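Local coordinates for protein transketolase (Campylobacter jejuni, PDB 3L84) that belongs to the transketolase family, whose members bind thiamine diphosphate, and joins a thiamine-diphosphate-binding, a pyrimidine-binding and a C-terminal domain in one chain, at residues R14-D19 / L72-H77; L42-K47 / K287-S292; V480-I485 / S493-S498. All coordinates share one frame; numbering follows the deposited sequence. Where two conformers were deposited one is given.

Contact 1 of 3, residues R14-D19 / L72-H77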
loop_
_atom_site.group_PDB
_atom_site.type_symbol
_atom_site.label_atom_id
_atom_site.label_comp_id
_atom_site.label_asym_id
_atom_site.label_seq_id
_atom_site.Cartn_x
_atom_site.Cartn_y
_atom_site.Cartn_z
ATOM N N ARG A 14 15.039 -27.785 -15.887
ATOM C CA ARG A 14 15.301 -26.684 -16.812
ATOM C C ARG A 14 14.504 -26.826 -18.083
ATOM O O ARG A 14 13.877 -25.861 -18.549
ATOM C CB ARG A 14 16.775 -26.631 -17.222
ATOM C CG ARG A 14 17.755 -26.190 -16.150
ATOM C CD ARG A 14 19.134 -25.945 -16.759
ATOM N NE ARG A 14 19.888 -25.190 -15.794
ATOM C CZ ARG A 14 20.549 -25.675 -14.763
ATOM N NH1 ARG A 14 20.801 -26.956 -14.605
ATOM N NH2 ARG A 14 21.000 -24.811 -13.860
ATOM N N PHE A 15 14.489 -28.022 -18.658
ATOM C CA PHE A 15 13.874 -28.158 -20.003
ATOM C C PHE A 15 12.361 -28.306 -19.961
ATOM O O PHE A 15 11.683 -27.820 -20.867
ATOM C CB PHE A 15 14.570 -29.228 -20.836
ATOM C CG PHE A 15 16.044 -28.933 -21.036
ATOM C CD1 PHE A 15 16.447 -27.670 -21.488
ATOM C CD2 PHE A 15 17.012 -29.890 -20.788
ATOM C CE1 PHE A 15 17.791 -27.365 -21.660
ATOM C CE2 PHE A 15 18.361 -29.585 -20.959
ATOM C CZ PHE A 15 18.735 -28.333 -21.381
ATOM N N LEU A 16 11.799 -28.846 -18.878
ATOM C CA LEU A 16 10.348 -28.746 -18.699
ATOM C C LEU A 16 9.936 -27.292 -18.605
ATOM O O LEU A 16 8.996 -26.853 -19.264
ATOM C CB LEU A 16 9.870 -29.521 -17.451
ATOM C CG LEU A 16 9.850 -31.045 -17.525
ATOM C CD1 LEU A 16 9.297 -31.604 -16.242
ATOM C CD2 LEU A 16 9.000 -31.552 -18.723
ATOM N N SER A 17 10.665 -26.511 -17.837
ATOM C CA SER A 17 10.338 -25.092 -17.644
ATOM C C SER A 17 10.472 -24.329 -18.942
ATOM O O SER A 17 9.580 -23.554 -19.327
ATOM C CB SER A 17 11.268 -24.456 -16.603
ATOM O OG SER A 17 11.120 -25.056 -15.313
ATOM N N ALA A 18 11.569 -24.524 -19.653
ATOM C CA ALA A 18 11.793 -23.839 -20.909
ATOM C C ALA A 18 10.758 -24.210 -21.959
ATOM O O ALA A 18 10.256 -23.348 -22.676
ATOM C CB ALA A 18 13.219 -24.153 -21.426
ATOM N N ASP A 19 10.471 -25.499 -22.052
ATOM C CA ASP A 19 9.489 -25.980 -23.012
ATOM C C ASP A 19 8.093 -25.447 -22.722
ATOM O O ASP A 19 7.316 -25.180 -23.644
ATOM C CB ASP A 19 9.433 -27.517 -23.057
ATOM C CG ASP A 19 10.700 -28.166 -23.644
ATOM O OD1 ASP A 19 11.490 -27.484 -24.343
ATOM O OD2 ASP A 19 10.899 -29.397 -23.469
ATOM N N LEU A 72 8.196 -24.401 -10.391
ATOM C CA LEU A 72 7.353 -25.005 -9.367
ATOM C C LEU A 72 6.461 -26.083 -9.957
ATOM O O LEU A 72 6.390 -27.192 -9.433
ATOM C CB LEU A 72 6.513 -23.959 -8.646
ATOM C CG LEU A 72 5.527 -24.471 -7.582
ATOM C CD1 LEU A 72 6.198 -25.241 -6.495
ATOM C CD2 LEU A 72 4.744 -23.280 -7.057
ATOM N N TYR A 73 5.790 -25.776 -11.061
ATOM C CA TYR A 73 4.894 -26.755 -11.676
ATOM C C TYR A 73 5.658 -27.993 -12.158
ATOM O O TYR A 73 5.183 -29.114 -12.002
ATOM C CB TYR A 73 4.176 -26.111 -12.860
ATOM C CG TYR A 73 3.269 -24.955 -12.522
ATOM C CD1 TYR A 73 2.650 -24.857 -11.316
ATOM C CD2 TYR A 73 3.027 -23.953 -13.447
ATOM C CE1 TYR A 73 1.800 -23.783 -11.030
ATOM C CE2 TYR A 73 2.181 -22.906 -13.194
ATOM C CZ TYR A 73 1.590 -22.796 -11.989
ATOM O OH TYR A 73 0.738 -21.732 -11.706
ATOM N N SER A 74 6.838 -27.788 -12.721
ATOM C CA SER A 74 7.661 -28.921 -13.137
ATOM C C SER A 74 7.963 -29.844 -11.954
ATOM O O SER A 74 7.814 -31.076 -12.053
ATOM C CB SER A 74 8.950 -28.421 -13.745
ATOM O OG SER A 74 8.774 -27.698 -14.961
ATOM N N PHE A 75 8.376 -29.232 -10.837
ATOM C CA PHE A 75 8.693 -29.975 -9.624
ATOM C C PHE A 75 7.471 -30.698 -9.052
ATOM O O PHE A 75 7.563 -31.859 -8.655
ATOM C CB PHE A 75 9.299 -29.025 -8.600
ATOM C CG PHE A 75 9.547 -29.662 -7.265
ATOM C CD1 PHE A 75 10.481 -30.664 -7.135
ATOM C CD2 PHE A 75 8.785 -29.325 -6.171
ATOM C CE1 PHE A 75 10.684 -31.290 -5.904
ATOM C CE2 PHE A 75 9.007 -29.944 -4.943
ATOM C CZ PHE A 75 9.960 -30.910 -4.827
ATOM N N LEU A 76 6.312 -30.045 -9.031
ATOM C CA LEU A 76 5.098 -30.712 -8.506
ATOM C C LEU A 76 4.731 -31.911 -9.374
ATOM O O LEU A 76 4.408 -32.998 -8.866
ATOM C CB LEU A 76 3.933 -29.733 -8.414
ATOM C CG LEU A 76 4.104 -28.577 -7.446
ATOM C CD1 LEU A 76 2.896 -27.609 -7.502
ATOM C CD2 LEU A 76 4.304 -29.053 -5.992
ATOM N N HIS A 77 4.794 -31.756 -10.697
ATOM C CA HIS A 77 4.496 -32.868 -11.595
ATOM C C HIS A 77 5.476 -34.034 -11.371
ATOM O O HIS A 77 5.098 -35.192 -11.226
ATOM C CB HIS A 77 4.588 -32.431 -13.060
ATOM C CG HIS A 77 4.381 -33.571 -13.992
ATOM N ND1 HIS A 77 5.368 -34.121 -14.785
ATOM C CD2 HIS A 77 3.291 -34.353 -14.146
ATOM C CE1 HIS A 77 4.866 -35.163 -15.433
ATOM N NE2 HIS A 77 3.615 -35.331 -15.051
#
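Helix-helix packing in the thiamine diphosphate binding domain brings S74 of helix 69-79 against L16 and S17 of helix 3-24. S74 packs as a knob into a hole formed by L13, L16, S17 and M20, whose i, i+3, i+4, i+7 spacing is that of one helix face. The small residue permits a close approach, with L16 CA and S74 CA 6.2 Å apart, although only 140 Å² is buried. The S74 hydroxyl does most of the touching; its OG lies 3.3 Å from L16 CB. Beside it, S74 CB is 4.1 Å from L16 CD1, one methyl of the leucine fork reaching alongside the serine. No hydrogen bond crosses the interface. Both serines instead turn the hydroxyl beside their own backbone N (chi1 -63° for S17, -65° for S74), from where each donates to the carbonyl one turn earlier, S17 to L13 O and S74 to A70 O. Two buried hydroxyls are thereby satisfied within their own helices. On other faces of helix 3-24, R14 forms a salt bridge with D37 of helix 30-42 and D19 one with K269 of helix 262-272, tying this helix to two more. Between the two main helices the hydroxyls merely pack, S17 OG lying 3.6 Å from S74 OG.

Contact 2 of 3, residues L42-K47 / K287-S292. With GOL (glycerol), chain B.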
loop_
_atom_site.group_PDB
_atom_site.type_symbol
_atom_site.label_atom_id
_atom_site.label_comp_id
_atom_site.label_asym_id
_atom_site.label_seq_id
_atom_site.Cartn_x
_atom_site.Cartn_y
_atom_site.Cartn_z
ATOM N N LEU A 42 17.430 -29.394 -3.116
ATOM C CA LEU A 42 16.387 -29.198 -2.115
ATOM C C LEU A 42 15.384 -30.343 -2.118
ATOM O O LEU A 42 14.854 -30.686 -1.064
ATOM C CB LEU A 42 15.677 -27.844 -2.340
ATOM C CG LEU A 42 14.642 -27.456 -1.300
ATOM C CD1 LEU A 42 15.185 -27.377 0.120
ATOM C CD2 LEU A 42 14.037 -26.105 -1.682
ATOM N N SER A 43 15.112 -30.951 -3.270
ATOM C CA SER A 43 14.180 -32.078 -3.328
ATOM C C SER A 43 14.568 -33.244 -2.399
ATOM O O SER A 43 13.697 -34.011 -1.978
ATOM C CB SER A 43 14.000 -32.599 -4.758
ATOM O OG SER A 43 15.126 -33.334 -5.207
ATOM N N TYR A 44 15.852 -33.385 -2.079
ATOM C CA TYR A 44 16.329 -34.437 -1.172
ATOM C C TYR A 44 16.129 -34.084 0.281
ATOM O O TYR A 44 16.230 -34.953 1.136
ATOM C CB TYR A 44 17.818 -34.716 -1.429
ATOM C CG TYR A 44 18.075 -35.421 -2.732
ATOM C CD1 TYR A 44 18.219 -36.809 -2.767
ATOM C CD2 TYR A 44 18.116 -34.721 -3.933
ATOM C CE1 TYR A 44 18.421 -37.464 -3.947
ATOM C CE2 TYR A 44 18.320 -35.385 -5.135
ATOM C CZ TYR A 44 18.480 -36.762 -5.135
ATOM O OH TYR A 44 18.691 -37.435 -6.310
ATOM N N HIS A 45 15.918 -32.799 0.570
ATOM C CA HIS A 45 15.730 -32.340 1.942
ATOM C C HIS A 45 14.259 -32.124 2.312
ATOM O O HIS A 45 13.893 -32.260 3.477
ATOM C CB HIS A 45 16.482 -31.019 2.143
ATOM C CG HIS A 45 17.964 -31.170 2.088
ATOM N ND1 HIS A 45 18.731 -31.334 3.217
ATOM C CD2 HIS A 45 18.809 -31.210 1.039
ATOM C CE1 HIS A 45 20.001 -31.454 2.856
ATOM N NE2 HIS A 45 20.076 -31.401 1.536
ATOM N N LEU A 46 13.441 -31.761 1.343
ATOM C CA LEU A 46 12.058 -31.389 1.589
ATOM C C LEU A 46 11.268 -32.594 2.054
ATOM O O LEU A 46 11.312 -33.674 1.425
ATOM C CB LEU A 46 11.451 -30.848 0.290
ATOM C CG LEU A 46 10.144 -30.085 0.390
ATOM C CD1 LEU A 46 10.417 -28.735 1.063
ATOM C CD2 LEU A 46 9.504 -29.899 -0.964
ATOM N N LYS A 47 10.549 -32.420 3.161
ATOM C CA LYS A 47 9.693 -33.451 3.708
ATOM C C LYS A 47 8.250 -33.081 3.359
ATOM O O LYS A 47 7.747 -32.008 3.749
ATOM C CB LYS A 47 9.897 -33.495 5.208
ATOM C CG LYS A 47 9.151 -34.580 5.931
ATOM C CD LYS A 47 9.167 -34.312 7.434
ATOM C CE LYS A 47 8.318 -33.112 7.798
ATOM N NZ LYS A 47 7.958 -33.126 9.191
ATOM N N LYS A 287 13.033 -39.467 -13.627
ATOM C CA LYS A 287 11.621 -39.787 -13.382
ATOM C C LYS A 287 11.459 -40.587 -12.082
ATOM O O LYS A 287 10.662 -40.237 -11.211
ATOM C CB LYS A 287 11.040 -40.576 -14.562
ATOM C CG LYS A 287 9.563 -40.936 -14.441
ATOM C CD LYS A 287 9.093 -41.922 -15.497
ATOM C CE LYS A 287 7.818 -42.687 -15.094
ATOM N NZ LYS A 287 6.648 -41.767 -15.008
ATOM N N ILE A 288 12.250 -41.645 -11.962
ATOM C CA ILE A 288 12.166 -42.538 -10.812
ATOM C C ILE A 288 12.603 -41.816 -9.556
ATOM O O ILE A 288 11.958 -41.943 -8.518
ATOM C CB ILE A 288 13.048 -43.784 -11.033
ATOM C CG1 ILE A 288 12.522 -44.614 -12.196
ATOM C CG2 ILE A 288 13.140 -44.664 -9.779
ATOM C CD1 ILE A 288 13.547 -45.584 -12.679
ATOM N N ARG A 289 13.699 -41.082 -9.629
ATOM C CA ARG A 289 14.221 -40.401 -8.456
ATOM C C ARG A 289 13.268 -39.317 -7.939
ATOM O O ARG A 289 12.953 -39.292 -6.745
ATOM C CB ARG A 289 15.603 -39.836 -8.745
ATOM C CG ARG A 289 16.266 -39.091 -7.575
ATOM C CD ARG A 289 16.430 -39.914 -6.291
ATOM N NE ARG A 289 17.204 -41.146 -6.412
ATOM C CZ ARG A 289 18.530 -41.235 -6.314
ATOM N NH1 ARG A 289 19.307 -40.160 -6.170
ATOM N NH2 ARG A 289 19.098 -42.426 -6.387
ATOM N N PHE A 290 12.776 -38.446 -8.808
ATOM C CA PHE A 290 11.788 -37.453 -8.382
ATOM C C PHE A 290 10.504 -38.117 -7.855
ATOM O O PHE A 290 9.966 -37.675 -6.834
ATOM C CB PHE A 290 11.425 -36.471 -9.512
ATOM C CG PHE A 290 12.383 -35.313 -9.701
ATOM C CD1 PHE A 290 12.574 -34.370 -8.698
ATOM C CD2 PHE A 290 13.043 -35.134 -10.906
ATOM C CE1 PHE A 290 13.414 -33.260 -8.905
ATOM C CE2 PHE A 290 13.840 -34.050 -11.112
ATOM C CZ PHE A 290 14.034 -33.122 -10.106
ATOM N N GLU A 291 10.005 -39.171 -8.500
ATOM C CA GLU A 291 8.717 -39.723 -8.087
ATOM C C GLU A 291 8.829 -40.542 -6.778
ATOM O O GLU A 291 7.819 -40.846 -6.146
ATOM C CB GLU A 291 8.023 -40.499 -9.238
ATOM C CG GLU A 291 8.596 -41.871 -9.569
ATOM C CD GLU A 291 8.046 -42.514 -10.874
ATOM O OE1 GLU A 291 7.294 -41.863 -11.644
ATOM O OE2 GLU A 291 8.393 -43.683 -11.153
ATOM N N SER A 292 10.044 -40.879 -6.343
ATOM C CA SER A 292 10.206 -41.574 -5.075
ATOM C C SER A 292 9.734 -40.709 -3.907
ATOM O O SER A 292 9.491 -41.249 -2.839
ATOM C CB SER A 292 11.653 -42.012 -4.883
ATOM O OG SER A 292 12.481 -40.907 -4.646
HETATM C C1 GOL B . 14.762 -36.811 -4.847
HETATM O O1 GOL B . 14.716 -35.941 -5.959
HETATM C C2 GOL B . 13.447 -36.839 -4.061
HETATM O O2 GOL B . 12.351 -37.149 -4.906
HETATM C C3 GOL B . 13.507 -37.874 -2.943
HETATM O O3 GOL B . 14.657 -37.641 -2.138
#
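S43 and F290 mark the closest backbone approach, their CA atoms 7.8 Å apart, where the loop after helix 30-42 faces helix 284-291 in the thiamine diphosphate binding domain. At this separation the link is made by side chains and a glycerol, probably from the crystallisation liquor. The direct bond runs from R289 NH1 to Y44 OH, 2.8 Å long and nearly straight at 161°. The phenol oxygen lies in the guanidinium plane, at its edge, while the tyrosine ring stands almost perpendicular to that plane (89°). R289 reaches it through a folded chain: CG, anti to the backbone N (chi1 -180°), comes within 3.2 Å of Y44 OH, and bends at chi2 and chi3 then bring NH1 to the same oxygen. Q9 of helix 3-24 is a second partner of the phenol, through its OE1. The glycerol lies between the segments, its C1 over the centre of one face of the Y44 ring, 3.6 Å from the plane. Its O1 donates to S43 OG at 2.7 Å, and S43 OG is also bonded to S40 O. F290 adds an apolar side, its CE1 4.1 Å from S43 OG. Besides a weak bond from S292 N, R289 O accepts from S292 OG at 2.7 Å and from glycerol O2 at 2.9 Å.

Contact 3 of 3, residues V480-I485 / S493-S498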
loop_
_atom_site.group_PDB
_atom_site.type_symbol
_atom_site.label_atom_id
_atom_site.label_comp_id
_atom_site.label_asym_id
_atom_site.label_seq_id
_atom_site.Cartn_x
_atom_site.Cartn_y
_atom_site.Cartn_z
ATOM N N VAL A 480 -22.191 -8.025 15.862
ATOM C CA VAL A 480 -22.300 -9.450 16.151
ATOM C C VAL A 480 -22.821 -10.190 14.913
ATOM O O VAL A 480 -22.252 -11.236 14.528
ATOM C CB VAL A 480 -23.238 -9.718 17.356
ATOM C CG1 VAL A 480 -23.670 -11.179 17.377
ATOM C CG2 VAL A 480 -22.550 -9.273 18.602
ATOM N N LYS A 481 -23.910 -9.710 14.308
ATOM C CA LYS A 481 -24.481 -10.392 13.149
ATOM C C LYS A 481 -23.460 -10.451 11.999
ATOM O O LYS A 481 -23.397 -11.456 11.276
ATOM C CB LYS A 481 -25.785 -9.714 12.720
ATOM C CG LYS A 481 -26.906 -9.899 13.718
ATOM C CD LYS A 481 -28.089 -9.006 13.380
ATOM C CE LYS A 481 -29.290 -9.172 14.294
ATOM N NZ LYS A 481 -30.295 -8.086 13.961
ATOM N N ALA A 482 -22.649 -9.400 11.872
ATOM C CA ALA A 482 -21.611 -9.361 10.850
ATOM C C ALA A 482 -20.588 -10.468 11.099
ATOM O O ALA A 482 -20.181 -11.144 10.165
ATOM C CB ALA A 482 -20.898 -8.007 10.845
ATOM N N TRP A 483 -20.136 -10.648 12.343
ATOM C CA TRP A 483 -19.214 -11.740 12.660
ATOM C C TRP A 483 -19.824 -13.107 12.363
ATOM O O TRP A 483 -19.131 -14.008 11.882
ATOM C CB TRP A 483 -18.757 -11.647 14.109
ATOM C CG TRP A 483 -17.512 -10.818 14.251
ATOM C CD1 TRP A 483 -17.408 -9.541 14.710
ATOM C CD2 TRP A 483 -16.188 -11.232 13.869
ATOM N NE1 TRP A 483 -16.081 -9.153 14.676
ATOM C CE2 TRP A 483 -15.324 -10.158 14.149
ATOM C CE3 TRP A 483 -15.663 -12.384 13.295
ATOM C CZ2 TRP A 483 -13.957 -10.222 13.920
ATOM C CZ3 TRP A 483 -14.304 -12.454 13.053
ATOM C CH2 TRP A 483 -13.455 -11.379 13.357
ATOM N N GLN A 484 -21.106 -13.297 12.697
ATOM C CA GLN A 484 -21.736 -14.587 12.434
ATOM C C GLN A 484 -21.696 -14.906 10.944
ATOM O O GLN A 484 -21.422 -16.028 10.546
ATOM C CB GLN A 484 -23.146 -14.637 13.027
ATOM C CG GLN A 484 -23.141 -14.632 14.557
ATOM C CD GLN A 484 -24.501 -14.447 15.163
ATOM O OE1 GLN A 484 -25.234 -13.549 14.791
ATOM N NE2 GLN A 484 -24.829 -15.306 16.155
ATOM N N ILE A 485 -21.957 -13.902 10.111
ATOM C CA ILE A 485 -21.822 -14.082 8.665
ATOM C C ILE A 485 -20.377 -14.309 8.254
ATOM O O ILE A 485 -20.086 -15.238 7.474
ATOM C CB ILE A 485 -22.399 -12.870 7.916
ATOM C CG1 ILE A 485 -23.891 -12.701 8.203
ATOM C CG2 ILE A 485 -22.133 -12.991 6.401
ATOM C CD1 ILE A 485 -24.409 -11.256 8.039
ATOM N N SER A 493 -13.316 -10.995 5.276
ATOM C CA SER A 493 -14.152 -9.851 5.650
ATOM C C SER A 493 -13.335 -8.762 6.321
ATOM O O SER A 493 -12.343 -9.040 7.027
ATOM C CB SER A 493 -15.236 -10.264 6.654
ATOM O OG SER A 493 -16.235 -11.152 6.122
ATOM N N ALA A 494 -13.754 -7.509 6.109
ATOM C CA ALA A 494 -13.276 -6.376 6.824
ATOM C C ALA A 494 -14.389 -5.832 7.718
ATOM O O ALA A 494 -15.567 -5.869 7.345
ATOM C CB ALA A 494 -12.821 -5.270 5.874
ATOM N N PHE A 495 -14.009 -5.318 8.879
ATOM C CA PHE A 495 -14.884 -4.667 9.837
ATOM C C PHE A 495 -14.434 -3.217 9.953
ATOM O O PHE A 495 -13.310 -2.930 10.374
ATOM C CB PHE A 495 -14.808 -5.396 11.175
ATOM C CG PHE A 495 -15.334 -6.794 11.107
ATOM C CD1 PHE A 495 -16.660 -7.082 11.400
ATOM C CD2 PHE A 495 -14.545 -7.801 10.678
ATOM C CE1 PHE A 495 -17.122 -8.407 11.325
ATOM C CE2 PHE A 495 -15.014 -9.087 10.589
ATOM C CZ PHE A 495 -16.298 -9.381 10.904
ATOM N N VAL A 496 -15.331 -2.308 9.577
ATOM C CA VAL A 496 -15.062 -0.875 9.526
ATOM C C VAL A 496 -15.804 -0.234 10.705
ATOM O O VAL A 496 -17.045 -0.264 10.756
ATOM C CB VAL A 496 -15.485 -0.315 8.182
ATOM C CG1 VAL A 496 -15.372 1.242 8.126
ATOM C CG2 VAL A 496 -14.719 -0.949 7.018
ATOM N N LEU A 497 -15.021 0.245 11.667
ATOM C CA LEU A 497 -15.490 0.484 13.018
ATOM C C LEU A 497 -15.203 1.926 13.461
ATOM O O LEU A 497 -14.182 2.514 13.094
ATOM C CB LEU A 497 -14.803 -0.506 13.956
ATOM C CG LEU A 497 -15.004 -1.979 13.573
ATOM C CD1 LEU A 497 -13.965 -2.838 14.268
ATOM C CD2 LEU A 497 -16.417 -2.441 13.805
ATOM N N SER A 498 -16.084 2.480 14.303
ATOM C CA SER A 498 -15.963 3.859 14.741
ATOM C C SER A 498 -15.077 4.053 15.941
ATOM O O SER A 498 -14.992 3.164 16.819
ATOM C CB SER A 498 -17.343 4.442 15.051
ATOM O OG SER A 498 -17.879 3.895 16.253
#
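F495, the residue of strand 493-496 that meets A482 and W483, joins helix 476-488 to the strand that follows it in a beta-alpha-beta unit of the pyrimidine binding domain; strand 469-471 completes the unit. The strand begins at S493, whose backbone bonds to F437, and goes on to A494, whose backbone bonds to L469 and F471, so it is held between strands 436-440 and 469-471 of a parallel sheet. F495 then carries the contact. Its CB points toward the helix, and with CG beside the backbone N (chi1 -65°) the ring lies over one face of the indole of W483 in an offset stack. The evidence is geometric: the F495 ring and the five-membered ring of W483 have centroids 4.0 Å apart and planes only 13° from parallel. F495 CZ sits 3.4 Å from the indole plane, whereas W483 CE2 lies toward the rim of the phenylalanine. Obliquely to that ring, A482 CB touches F495 CE1 at 3.8 Å. W483 is packed further by F436, I347 and L351, the last two from helix 340-354. Past the strand, L497 rests on N479 of the helix, and S498 bonds through its backbone N to T340. The tightest approach stays within the stack, where F495 CZ is 3.5 Å from W483 CE2.

How the contacts relate
Contacts 1 and 2 form one neighbourhood in the thiamine diphosphate binding domain: their centres are 14 Å apart and their segments alternate along the chain. F75, whose ring leads away from segment 14-19, makes the junction, with F75 CE1 3.7 Å from S43 CB and F75 CE2 4.0 Å from L46 CD2. Helix 3-24 serves both, giving L16 and S17 to contact 1 and Q9 to contact 2, where Q9 also bonds to the glycerol, probably from the crystallisation liquor. Contact 3 lies across the chain's centre in the pyrimidine binding domain, its centre 43 Å from that of contact 1 and 45 Å from that of contact 2, with nearest atoms about 25 Å and 30 Å away.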